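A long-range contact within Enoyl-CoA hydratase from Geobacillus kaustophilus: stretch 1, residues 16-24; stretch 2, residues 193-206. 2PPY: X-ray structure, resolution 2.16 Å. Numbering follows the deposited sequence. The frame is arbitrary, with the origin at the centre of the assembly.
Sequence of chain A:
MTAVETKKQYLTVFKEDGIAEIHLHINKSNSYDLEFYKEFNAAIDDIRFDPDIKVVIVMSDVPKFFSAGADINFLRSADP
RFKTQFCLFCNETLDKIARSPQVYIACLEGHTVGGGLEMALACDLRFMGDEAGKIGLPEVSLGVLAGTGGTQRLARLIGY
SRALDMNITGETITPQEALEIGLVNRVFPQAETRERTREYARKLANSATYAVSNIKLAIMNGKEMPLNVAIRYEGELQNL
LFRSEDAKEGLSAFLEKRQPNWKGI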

ATOM      1  N   GLU A  16      32.121  11.923  19.213  1.00 32.29           N
ATOM      2  CA  GLU A  16      33.308  11.200  19.629  1.00 37.23           C
ATOM      3  C   GLU A  16      33.259   9.744  19.184  1.00 34.63           C
ATOM      4  O   GLU A  16      32.264   9.057  19.386  1.00 36.99           O
ATOM      5  CB  GLU A  16      33.446  11.286  21.152  1.00 43.33           C
ATOM      6  CG  GLU A  16      34.713  10.676  21.722  1.00 55.22           C
ATOM      7  CD  GLU A  16      34.875  10.975  23.204  1.00 65.67           C
ATOM      8  OE1 GLU A  16      33.980  10.603  23.994  1.00 67.58           O
ATOM      9  OE2 GLU A  16      35.901  11.586  23.578  1.00 67.65           O
ATOM     10  N   ASP A  17      34.343   9.296  18.561  1.00 34.56           N
ATOM     11  CA  ASP A  17      34.482   7.922  18.084  1.00 36.38           C
ATOM     12  C   ASP A  17      33.263   7.307  17.397  1.00 35.67           C
ATOM     13  O   ASP A  17      32.817   6.216  17.762  1.00 31.38           O
ATOM     14  CB  ASP A  17      34.927   7.022  19.239  1.00 42.72           C
ATOM     15  CG  ASP A  17      36.322   7.358  19.733  1.00 49.21           C
ATOM     16  OD1 ASP A  17      37.274   7.264  18.926  1.00 50.20           O
ATOM     17  OD2 ASP A  17      36.467   7.718  20.923  1.00 49.72           O
ATOM     18  N   GLY A  18      32.734   8.002  16.396  1.00 34.80           N
ATOM     19  CA  GLY A  18      31.590   7.485  15.664  1.00 34.29           C
ATOM     20  C   GLY A  18      30.239   7.583  16.349  1.00 29.55           C
ATOM     21  O   GLY A  18      29.253   7.036  15.854  1.00 32.59           O
ATOM     22  N   ILE A  19      30.183   8.270  17.484  1.00 26.47           N
ATOM     23  CA  ILE A  19      28.927   8.432  18.206  1.00 24.09           C
ATOM     24  C   ILE A  19      28.655   9.906  18.475  1.00 26.39           C
ATOM     25  O   ILE A  19      29.566  10.668  18.806  1.00 26.34           O
ATOM     26  CB  ILE A  19      28.946   7.697  19.562  1.00 24.78           C
ATOM     27  CG1 ILE A  19      29.129   6.193  19.342  1.00 28.21           C
ATOM     28  CG2 ILE A  19      27.655   7.968  20.320  1.00 18.67           C
ATOM     29  CD1 ILE A  19      29.292   5.406  20.627  1.00 18.38           C
ATOM     30  N   ALA A  20      27.400  10.306  18.318  1.00 21.28           N
ATOM     31  CA  ALA A  20      27.005  11.681  18.576  1.00 19.07           C
ATOM     32  C   ALA A  20      25.919  11.639  19.631  1.00 21.11           C
ATOM     33  O   ALA A  20      25.019  10.802  19.572  1.00 25.92           O
ATOM     34  CB  ALA A  20      26.475  12.338  17.306  1.00 16.17           C
ATOM     35  N   GLU A  21      26.012  12.523  20.614  1.00 21.62           N
ATOM     36  CA  GLU A  21      25.007  12.567  21.660  1.00 21.12           C
ATOM     37  C   GLU A  21      24.338  13.921  21.604  1.00 24.84           C
ATOM     38  O   GLU A  21      25.000  14.954  21.659  1.00 22.34           O
ATOM     39  CB  GLU A  21      25.627  12.371  23.045  1.00 21.29           C
ATOM     40  CG  GLU A  21      26.484  11.135  23.197  1.00 25.27           C
ATOM     41  CD  GLU A  21      26.778  10.815  24.655  1.00 25.61           C
ATOM     42  OE1 GLU A  21      26.809  11.755  25.475  1.00 31.23           O
ATOM     43  OE2 GLU A  21      26.986   9.627  24.980  1.00 26.86           O
ATOM     44  N   ILE A  22      23.018  13.911  21.476  1.00 25.58           N
ATOM     45  CA  ILE A  22      22.262  15.147  21.435  1.00 22.44           C
ATOM     46  C   ILE A  22      21.644  15.306  22.817  1.00 26.23           C
ATOM     47  O   ILE A  22      20.693  14.601  23.167  1.00 21.53           O
ATOM     48  CB  ILE A  22      21.145  15.089  20.373  1.00 18.93           C
ATOM     49  CG1 ILE A  22      21.739  14.743  19.002  1.00 14.55           C
ATOM     50  CG2 ILE A  22      20.428  16.430  20.312  1.00 18.32           C
ATOM     51  CD1 ILE A  22      20.706  14.610  17.883  1.00 18.31           C
ATOM     52  N   HIS A  23      22.209  16.209  23.613  1.00 25.12           N
ATOM     53  CA  HIS A  23      21.699  16.444  24.955  1.00 24.00           C
ATOM     54  C   HIS A  23      20.659  17.546  24.935  1.00 24.80           C
ATOM     55  O   HIS A  23      20.890  18.618  24.383  1.00 23.77           O
ATOM     56  CB  HIS A  23      22.836  16.823  25.905  1.00 26.07           C
ATOM     57  CG  HIS A  23      23.745  15.684  26.241  1.00 27.12           C
ATOM     58  ND1 HIS A  23      23.837  15.152  27.511  1.00 28.88           N
ATOM     59  CD2 HIS A  23      24.599  14.968  25.472  1.00 24.14           C
ATOM     60  CE1 HIS A  23      24.710  14.161  27.508  1.00 32.53           C
ATOM     61  NE2 HIS A  23      25.188  14.029  26.284  1.00 32.43           N
ATOM     62  N   LEU A  24      19.510  17.271  25.540  1.00 26.88           N
ATOM     63  CA  LEU A  24      18.430  18.238  25.594  1.00 25.15           C
ATOM     64  C   LEU A  24      18.443  18.988  26.929  1.00 26.15           C
ATOM     65  O   LEU A  24      18.457  18.373  27.994  1.00 23.60           O
ATOM     66  CB  LEU A  24      17.087  17.523  25.420  1.00 25.36           C
ATOM     67  CG  LEU A  24      16.961  16.567  24.224  1.00 27.34           C
ATOM     68  CD1 LEU A  24      15.573  15.936  24.218  1.00 28.34           C
ATOM     69  CD2 LEU A  24      17.205  17.316  22.928  1.00 20.62           C
ATOM     70  N   THR A 193      21.746   3.470  33.141  1.00 28.21           N
ATOM     71  CA  THR A 193      21.098   3.715  31.857  1.00 25.79           C
ATOM     72  C   THR A 193      21.998   4.332  30.794  1.00 26.87           C
ATOM     73  O   THR A 193      22.111   3.799  29.687  1.00 24.84           O
ATOM     74  CB  THR A 193      19.844   4.584  32.043  1.00 26.34           C
ATOM     75  OG1 THR A 193      18.945   3.916  32.934  1.00 19.47           O
ATOM     76  CG2 THR A 193      19.139   4.811  30.713  1.00 24.11           C
ATOM     77  N   ARG A 194      22.640   5.450  31.122  1.00 25.97           N
ATOM     78  CA  ARG A 194      23.529   6.110  30.175  1.00 26.89           C
ATOM     79  C   ARG A 194      24.712   5.221  29.840  1.00 30.83           C
ATOM     80  O   ARG A 194      25.138   5.128  28.687  1.00 26.94           O
ATOM     81  CB  ARG A 194      24.049   7.427  30.750  1.00 28.55           C
ATOM     82  CG  ARG A 194      23.019   8.520  30.827  1.00 26.82           C
ATOM     83  CD  ARG A 194      23.693   9.868  30.937  1.00 25.03           C
ATOM     84  NE  ARG A 194      22.720  10.955  30.923  1.00 25.15           N
ATOM     85  CZ  ARG A 194      23.043  12.237  30.812  1.00 29.41           C
ATOM     86  NH1 ARG A 194      24.318  12.596  30.703  1.00 28.91           N
ATOM     87  NH2 ARG A 194      22.089  13.158  30.798  1.00 30.76           N
ATOM     88  N   GLU A 195      25.241   4.574  30.872  1.00 34.42           N
ATOM     89  CA  GLU A 195      26.380   3.684  30.736  1.00 37.51           C
ATOM     90  C   GLU A 195      26.086   2.548  29.760  1.00 33.64           C
ATOM     91  O   GLU A 195      26.812   2.350  28.788  1.00 35.89           O
ATOM     92  CB  GLU A 195      26.742   3.104  32.104  1.00 49.72           C
ATOM     93  CG  GLU A 195      28.035   2.308  32.137  1.00 70.32           C
ATOM     94  CD  GLU A 195      28.238   1.592  33.461  1.00 83.52           C
ATOM     95  OE1 GLU A 195      27.579   1.970  34.452  1.00 89.84           O
ATOM     96  OE2 GLU A 195      29.066   0.658  33.512  1.00 93.48           O
ATOM     97  N   ARG A 196      25.017   1.805  30.018  1.00 27.49           N
ATOM     98  CA  ARG A 196      24.662   0.681  29.162  1.00 24.42           C
ATOM     99  C   ARG A 196      24.202   1.104  27.765  1.00 22.44           C
ATOM    100  O   ARG A 196      24.412   0.377  26.797  1.00 23.87           O
ATOM    101  CB  ARG A 196      23.612  -0.183  29.862  1.00 26.32           C
ATOM    102  CG  ARG A 196      24.102  -0.699  31.219  1.00 31.33           C
ATOM    103  CD  ARG A 196      23.191  -1.754  31.806  1.00 38.25           C
ATOM    104  NE  ARG A 196      23.066  -2.902  30.915  1.00 47.84           N
ATOM    105  CZ  ARG A 196      22.338  -3.978  31.186  1.00 50.18           C
ATOM    106  NH1 ARG A 196      21.672  -4.056  32.332  1.00 51.22           N
ATOM    107  NH2 ARG A 196      22.265  -4.970  30.308  1.00 51.15           N
ATOM    108  N   THR A 197      23.586   2.279  27.655  1.00 16.57           N
ATOM    109  CA  THR A 197      23.156   2.774  26.349  1.00 18.84           C
ATOM    110  C   THR A 197      24.409   3.063  25.525  1.00 20.02           C
ATOM    111  O   THR A 197      24.504   2.665  24.360  1.00 18.67           O
ATOM    112  CB  THR A 197      22.330   4.078  26.468  1.00 17.73           C
ATOM    113  OG1 THR A 197      21.107   3.809  27.164  1.00 20.02           O
ATOM    114  CG2 THR A 197      22.004   4.636  25.082  1.00 15.78           C
ATOM    115  N   ARG A 198      25.372   3.755  26.137  1.00 23.84           N
ATOM    116  CA  ARG A 198      26.628   4.091  25.464  1.00 22.70           C
ATOM    117  C   ARG A 198      27.405   2.835  25.096  1.00 22.31           C
ATOM    118  O   ARG A 198      28.066   2.786  24.059  1.00 25.96           O
ATOM    119  CB  ARG A 198      27.493   4.986  26.360  1.00 22.76           C
ATOM    120  CG  ARG A 198      27.090   6.449  26.329  1.00 25.80           C
ATOM    121  CD  ARG A 198      27.643   7.224  27.509  1.00 24.41           C
ATOM    122  NE  ARG A 198      27.275   8.634  27.430  1.00 23.53           N
ATOM    123  CZ  ARG A 198      27.193   9.449  28.478  1.00 26.41           C
ATOM    124  NH1 ARG A 198      27.452   8.993  29.698  1.00 24.69           N
ATOM    125  NH2 ARG A 198      26.845  10.718  28.306  1.00 23.24           N
ATOM    126  N   GLU A 199      27.322   1.823  25.954  1.00 23.33           N
ATOM    127  CA  GLU A 199      28.008   0.559  25.712  1.00 29.44           C
ATOM    128  C   GLU A 199      27.428  -0.108  24.467  1.00 26.54           C
ATOM    129  O   GLU A 199      28.161  -0.682  23.663  1.00 26.51           O
ATOM    130  CB  GLU A 199      27.851  -0.358  26.925  1.00 35.70           C
ATOM    131  CG  GLU A 199      28.514  -1.713  26.782  1.00 55.20           C
ATOM    132  CD  GLU A 199      28.418  -2.536  28.054  1.00 67.86           C
ATOM    133  OE1 GLU A 199      28.930  -2.074  29.097  1.00 74.12           O
ATOM    134  OE2 GLU A 199      27.829  -3.640  28.014  1.00 71.59           O
ATOM    135  N   TYR A 200      26.109  -0.020  24.312  1.00 28.07           N
ATOM    136  CA  TYR A 200      25.424  -0.602  23.162  1.00 24.15           C
ATOM    137  C   TYR A 200      25.849   0.140  21.905  1.00 20.40           C
ATOM    138  O   TYR A 200      26.182  -0.476  20.893  1.00 25.99           O
ATOM    139  CB  TYR A 200      23.908  -0.500  23.357  1.00 21.18           C
ATOM    140  CG  TYR A 200      23.063  -1.125  22.264  1.00 19.19           C
ATOM    141  CD1 TYR A 200      22.853  -0.468  21.050  1.00 16.65           C
ATOM    142  CD2 TYR A 200      22.430  -2.354  22.465  1.00 18.64           C
ATOM    143  CE1 TYR A 200      22.023  -1.017  20.062  1.00 13.61           C
ATOM    144  CE2 TYR A 200      21.602  -2.912  21.483  1.00 17.62           C
ATOM    145  CZ  TYR A 200      21.401  -2.235  20.286  1.00 19.85           C
ATOM    146  OH  TYR A 200      20.562  -2.761  19.326  1.00 15.25           O
ATOM    147  N   ALA A 201      25.848   1.468  21.979  1.00 24.64           N
ATOM    148  CA  ALA A 201      26.242   2.294  20.845  1.00 22.04           C
ATOM    149  C   ALA A 201      27.702   2.029  20.483  1.00 27.59           C
ATOM    150  O   ALA A 201      28.053   1.965  19.304  1.00 27.27           O
ATOM    151  CB  ALA A 201      26.036   3.770  21.169  1.00 19.21           C
ATOM    152  N   ARG A 202      28.552   1.879  21.496  1.00 29.80           N
ATOM    153  CA  ARG A 202      29.962   1.606  21.251  1.00 29.87           C
ATOM    154  C   ARG A 202      30.128   0.354  20.396  1.00 27.07           C
ATOM    155  O   ARG A 202      30.866   0.369  19.408  1.00 25.96           O
ATOM    156  CB  ARG A 202      30.726   1.436  22.571  1.00 39.19           C
ATOM    157  CG  ARG A 202      31.062   2.746  23.280  1.00 53.97           C
ATOM    158  CD  ARG A 202      32.050   2.522  24.425  1.00 61.84           C
ATOM    159  NE  ARG A 202      31.445   1.884  25.596  1.00 69.86           N
ATOM    160  CZ  ARG A 202      30.776   2.536  26.544  1.00 69.46           C
ATOM    161  NH1 ARG A 202      30.622   3.850  26.465  1.00 71.24           N
ATOM    162  NH2 ARG A 202      30.261   1.874  27.572  1.00 70.92           N
ATOM    163  N   LYS A 203      29.442  -0.723  20.773  1.00 23.79           N
ATOM    164  CA  LYS A 203      29.523  -1.975  20.023  1.00 29.13           C
ATOM    165  C   LYS A 203      29.111  -1.785  18.563  1.00 29.86           C
ATOM    166  O   LYS A 203      29.714  -2.367  17.660  1.00 30.55           O
ATOM    167  CB  LYS A 203      28.648  -3.056  20.665  1.00 30.44           C
ATOM    168  CG  LYS A 203      29.188  -3.634  21.972  1.00 37.03           C
ATOM    169  CD  LYS A 203      28.358  -4.840  22.416  1.00 39.69           C
ATOM    170  CE  LYS A 203      28.933  -5.515  23.659  1.00 49.35           C
ATOM    171  NZ  LYS A 203      28.852  -4.658  24.874  1.00 50.49           N
ATOM    172  N   LEU A 204      28.081  -0.979  18.328  1.00 26.44           N
ATOM    173  CA  LEU A 204      27.635  -0.727  16.962  1.00 25.88           C
ATOM    174  C   LEU A 204      28.705   0.044  16.202  1.00 24.91           C
ATOM    175  O   LEU A 204      29.094  -0.343  15.098  1.00 23.99           O
ATOM    176  CB  LEU A 204      26.328   0.078  16.946  1.00 21.06           C
ATOM    177  CG  LEU A 204      25.041  -0.622  17.390  1.00 25.18           C
ATOM    178  CD1 LEU A 204      23.864   0.331  17.231  1.00 23.56           C
ATOM    179  CD2 LEU A 204      24.825  -1.875  16.550  1.00 19.85           C
ATOM    180  N   ALA A 205      29.185   1.129  16.803  1.00 24.44           N
ATOM    181  CA  ALA A 205      30.205   1.965  16.179  1.00 27.21           C
ATOM    182  C   ALA A 205      31.491   1.202  15.877  1.00 29.50           C
ATOM    183  O   ALA A 205      32.237   1.562  14.968  1.00 29.20           O
ATOM    184  CB  ALA A 205      30.510   3.160  17.070  1.00 28.65           C
ATOM    185  N   ASN A 206      31.746   0.148  16.643  1.00 35.40           N
ATOM    186  CA  ASN A 206      32.947  -0.657  16.461  1.00 35.83           C
ATOM    187  C   ASN A 206      32.779  -1.848  15.533  1.00 35.20           C
ATOM    188  O   ASN A 206      33.710  -2.631  15.360  1.00 39.48           O
ATOM    189  CB  ASN A 206      33.457  -1.150  17.813  1.00 38.46           C
ATOM    190  CG  ASN A 206      34.176  -0.073  18.581  1.00 43.17           C
ATOM    191  OD1 ASN A 206      35.216   0.418  18.146  1.00 52.63           O
ATOM    192  ND2 ASN A 206      33.624   0.310  19.726  1.00 46.78           N
TER

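The strongest link between strand 19-24 and helix 193-205 is a two-pronged salt bridge. Arg-198 NE donates to Glu-21 OE2 at 2.7 Å and Arg-198 NH2 donates to Glu-21 OE1 at 3.0 Å, with N-H...O angles of 171° and 164°. The carboxylate meets the edge of the guanidinium, so two nearly linear hydrogen bonds reinforce the attraction of opposite charges. The CA-to-CB bond of Arg-198 points sideways, but its extended side chain, t at chi2 and chi3, brings the guanidinium to the strand. Glu-21 OE1 also accepts a hydrogen bond from His-23 NE2 (2.9 Å, 166°), so one carboxylate oxygen joins the histidine two residues along the strand to the arginine on the helix. With NE2 acting as donor, and ND1 hydrogen-bonded elsewhere in the structure, the imidazole is held at both nitrogens. His-23 CE1 lies 3.6 Å from Arg-194 NH1 and 4.1 Å from Arg-198 NH2; both arginine nitrogens approach the ring at its edge, near its plane, in van der Waals contacts.

Toward the start of the strand the contact becomes apolar. Ile-19, with the largest area covered in the pair, places CD1 3.7 Å from Ala-201 CB and CG1 4.0 Å from Ala-205 CB. The two alanines, one helical turn apart, present small methyl groups, against which the isoleucine packs; Ile-19 CD1 also lies 3.7 Å from Arg-202 N.

Ile-19, Glu-21 and His-23 all point toward the helix, as the alternation of a strand requires, while Ala-20, Ile-22 and Leu-24 make no contact with it. The two elements run roughly antiparallel, at 147°, with axes 9.9 Å apart at closest approach. The backbones come nearest at the type I' turn from Glu-16 to Ile-19, where Gly-18 CA lies 5.7 Å from Ala-205 CA.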